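Local coordinates for protein phosphatase (Mycoplasma pneumoniae M129, PDB 1T71) that probably hydrolyses phosphoester bonds, perhaps those of 2',3'-cyclic nucleotides, at a two-iron centre of the calcineurin-like phosphoesterase type, at residues A[165-176]-A[194-203]. Sequence-based numbering, arbitrary orientation.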
# COMPACT_ATOMS: atom_id res chain seq x y z
N LYS A 165 -9.65 -9.68 5.30
CA LYS A 165 -9.83 -8.60 4.34
C LYS A 165 -11.29 -8.45 3.92
O LYS A 165 -11.85 -7.35 3.94
CB LYS A 165 -8.97 -8.86 3.09
CG LYS A 165 -8.00 -7.73 2.75
CD LYS A 165 -6.68 -7.87 3.49
CE LYS A 165 -5.77 -8.89 2.82
NZ LYS A 165 -5.09 -8.35 1.60
N ASN A 166 -11.92 -9.55 3.54
CA ASN A 166 -13.30 -9.51 3.11
C ASN A 166 -14.28 -9.28 4.26
O ASN A 166 -15.35 -8.72 4.06
CB ASN A 166 -13.62 -10.78 2.32
CG ASN A 166 -13.03 -10.74 0.92
OD1 ASN A 166 -13.63 -10.17 0.00
ND2 ASN A 166 -11.84 -11.30 0.75
N ALA A 167 -13.91 -9.71 5.46
CA ALA A 167 -14.78 -9.48 6.61
C ALA A 167 -14.79 -7.97 6.85
O ALA A 167 -15.81 -7.39 7.20
CB ALA A 167 -14.25 -10.21 7.83
N PHE A 168 -13.63 -7.35 6.65
CA PHE A 168 -13.47 -5.92 6.84
C PHE A 168 -14.32 -5.21 5.79
O PHE A 168 -14.99 -4.22 6.08
CB PHE A 168 -11.98 -5.54 6.70
CG PHE A 168 -11.64 -4.15 7.17
CD1 PHE A 168 -11.63 -3.08 6.27
CD2 PHE A 168 -11.32 -3.91 8.49
CE1 PHE A 168 -11.29 -1.79 6.70
CE2 PHE A 168 -10.97 -2.63 8.93
CZ PHE A 168 -10.96 -1.57 8.03
N CYS A 169 -14.29 -5.73 4.57
CA CYS A 169 -15.07 -5.17 3.47
C CYS A 169 -16.56 -5.22 3.80
O CYS A 169 -17.29 -4.25 3.58
CB CYS A 169 -14.81 -5.97 2.19
SG CYS A 169 -15.85 -5.49 0.77
N MET A 170 -16.99 -6.35 4.32
CA MET A 170 -18.39 -6.54 4.66
C MET A 170 -18.84 -5.63 5.79
O MET A 170 -19.99 -5.17 5.82
CB MET A 170 -18.63 -8.01 5.03
CG MET A 170 -19.92 -8.55 4.46
SD MET A 170 -19.81 -9.03 2.72
CE MET A 170 -19.43 -7.49 1.89
N ALA A 171 -17.93 -5.36 6.72
CA ALA A 171 -18.24 -4.51 7.85
C ALA A 171 -18.36 -3.02 7.53
O ALA A 171 -19.28 -2.35 8.01
CB ALA A 171 -17.19 -4.70 8.94
N PHE A 172 -17.46 -2.49 6.71
CA PHE A 172 -17.47 -1.06 6.40
C PHE A 172 -17.83 -0.64 4.98
O PHE A 172 -17.67 0.52 4.62
CB PHE A 172 -16.10 -0.45 6.74
CG PHE A 172 -15.66 -0.69 8.16
CD1 PHE A 172 -14.81 -1.75 8.47
CD2 PHE A 172 -16.10 0.14 9.18
CE1 PHE A 172 -14.41 -1.98 9.79
CE2 PHE A 172 -15.71 -0.08 10.50
CZ PHE A 172 -14.86 -1.14 10.81
N ASP A 173 -18.33 -1.57 4.17
CA ASP A 173 -18.65 -1.27 2.78
C ASP A 173 -19.15 0.13 2.43
O ASP A 173 -18.50 0.84 1.67
CB ASP A 173 -19.62 -2.31 2.21
CG ASP A 173 -19.83 -2.13 0.71
OD1 ASP A 173 -20.54 -2.95 0.09
OD2 ASP A 173 -19.27 -1.17 0.13
N GLY A 174 -20.29 0.56 2.95
CA GLY A 174 -20.74 1.88 2.55
C GLY A 174 -20.33 3.05 3.43
O GLY A 174 -20.55 4.20 3.08
N TYR A 175 -19.72 2.75 4.57
CA TYR A 175 -19.30 3.77 5.52
C TYR A 175 -18.00 4.47 5.18
O TYR A 175 -17.58 5.40 5.88
CB TYR A 175 -19.21 3.15 6.91
CG TYR A 175 -20.55 2.71 7.45
CD1 TYR A 175 -21.26 3.52 8.33
CD2 TYR A 175 -21.12 1.51 7.04
CE1 TYR A 175 -22.52 3.15 8.79
CE2 TYR A 175 -22.38 1.13 7.49
CZ TYR A 175 -23.07 1.96 8.37
OH TYR A 175 -24.32 1.60 8.82
N VAL A 176 -17.36 4.02 4.11
CA VAL A 176 -16.10 4.60 3.66
C VAL A 176 -16.07 4.65 2.13
O VAL A 176 -16.88 4.00 1.47
CB VAL A 176 -14.91 3.77 4.22
CG1 VAL A 176 -13.70 3.87 3.32
CG2 VAL A 176 -14.55 4.26 5.61
N THR A 194 -18.43 -1.38 -5.18
CA THR A 194 -19.32 -2.28 -4.45
C THR A 194 -20.79 -1.91 -4.63
O THR A 194 -21.10 -0.82 -5.12
CB THR A 194 -19.02 -2.26 -2.93
OG1 THR A 194 -19.42 -0.99 -2.39
CG2 THR A 194 -17.51 -2.46 -2.66
N PRO A 195 -21.71 -2.81 -4.25
CA PRO A 195 -23.15 -2.56 -4.37
C PRO A 195 -23.57 -1.36 -3.53
O PRO A 195 -24.69 -0.86 -3.68
CB PRO A 195 -23.78 -3.85 -3.87
CG PRO A 195 -22.75 -4.89 -4.20
CD PRO A 195 -21.46 -4.20 -3.82
N LYS A 196 -22.68 -0.93 -2.63
CA LYS A 196 -22.94 0.21 -1.74
C LYS A 196 -22.24 1.49 -2.22
O LYS A 196 -22.33 2.52 -1.56
CB LYS A 196 -22.48 -0.08 -0.31
CG LYS A 196 -23.57 -0.54 0.64
CD LYS A 196 -23.74 -2.04 0.64
CE LYS A 196 -24.63 -2.48 1.81
NZ LYS A 196 -24.08 -2.04 3.12
N GLY A 197 -21.53 1.42 -3.33
CA GLY A 197 -20.88 2.62 -3.84
C GLY A 197 -19.45 2.89 -3.42
O GLY A 197 -18.97 4.00 -3.62
N SER A 198 -18.78 1.90 -2.85
CA SER A 198 -17.39 2.07 -2.47
C SER A 198 -16.51 1.33 -3.46
O SER A 198 -17.00 0.68 -4.38
CB SER A 198 -17.13 1.50 -1.07
OG SER A 198 -17.88 2.20 -0.10
N ALA A 199 -15.20 1.45 -3.28
CA ALA A 199 -14.27 0.73 -4.13
C ALA A 199 -13.60 -0.29 -3.21
O ALA A 199 -13.25 0.03 -2.08
CB ALA A 199 -13.24 1.69 -4.71
N TYR A 200 -13.45 -1.52 -3.69
CA TYR A 200 -12.81 -2.57 -2.90
C TYR A 200 -11.91 -3.46 -3.74
O TYR A 200 -12.16 -3.67 -4.93
CB TYR A 200 -13.85 -3.48 -2.24
CG TYR A 200 -13.23 -4.69 -1.55
CD1 TYR A 200 -12.56 -4.55 -0.34
CD2 TYR A 200 -13.27 -5.95 -2.14
CE1 TYR A 200 -11.94 -5.64 0.27
CE2 TYR A 200 -12.65 -7.06 -1.54
CZ TYR A 200 -11.99 -6.89 -0.33
OH TYR A 200 -11.35 -7.96 0.28
N ILE A 201 -10.87 -4.00 -3.11
CA ILE A 201 -9.95 -4.93 -3.74
C ILE A 201 -9.21 -5.64 -2.60
O ILE A 201 -8.71 -4.99 -1.68
CB ILE A 201 -8.96 -4.23 -4.71
CG1 ILE A 201 -8.17 -5.30 -5.49
CG2 ILE A 201 -8.02 -3.32 -3.96
CD1 ILE A 201 -7.22 -4.73 -6.54
N THR A 202 -9.17 -6.97 -2.65
CA THR A 202 -8.52 -7.74 -1.60
C THR A 202 -7.06 -7.35 -1.44
O THR A 202 -6.58 -7.22 -0.31
CB THR A 202 -8.66 -9.26 -1.87
OG1 THR A 202 -10.04 -9.61 -1.81
CG2 THR A 202 -7.90 -10.06 -0.81
N ASP A 203 -6.35 -7.17 -2.55
CA ASP A 203 -4.96 -6.74 -2.50
C ASP A 203 -4.55 -5.99 -3.77
O ASP A 203 -4.71 -6.49 -4.89
CB ASP A 203 -4.01 -7.93 -2.27
CG ASP A 203 -2.69 -7.50 -1.65
OD1 ASP A 203 -1.98 -6.65 -2.26
OD2 ASP A 203 -2.35 -8.00 -0.55
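Helix 165-172 runs nearly antiparallel to strand 199-201, at 167° with the axes 9.8 Å apart, and the two segments draw closest ahead of the strand, where Gly174 CA lies 5.1 Å from Lys196 CA. Midway along, Cys169 sits over one face of the Tyr200 ring: its SG stands 3.7 Å from the ring centroid, close to the ring normal, while CB covers the CE1 side at 3.5 Å. With SG anti to the backbone N (chi1 174°), the sulfur extends across the ring toward CG and CD1. Asn166 crosses the hydroxyl end of this ring, its amide turned 63° from the ring plane and its ND2 bonded back to Thr162 O. The pairing is helix-on-sheet packing in the calcineurin-like alpha/beta fold: helix 162-172 links parallel strands 152-158 and 178-182, and 199-201 is the next strand beyond 178-182. Asp173 and Thr194, of the type I turn 194-197, reach toward each other from opposite directions. Asp173 OD2 accepts from Thr194 OG1 at 2.5 Å through the syn lone pair, and the same OG1 receives the backbone N-H groups of Lys196, in an ST turn, and Ser198. Three bonds thus grip one buried hydroxyl. The methylenes of Lys196 pass obliquely by that carboxylate, CD being 3.4 Å from Asp173 OD1. Ser198 OG sits between the carbonyl oxygens of Asp173 and Val176; its approach to the former is implausibly short, so which one takes its proton is uncertain. Lys165 curls through three successive bends to bring NZ to Thr202 O (2.7 Å), tilted out of the carbonyl plane; NZ also forms a longer salt bridge, 3.5 Å, to OD2 of Asp203, whose side chain is about 8 Å from a bound iron and which Thr184 OG1 also hydrogen-bonds.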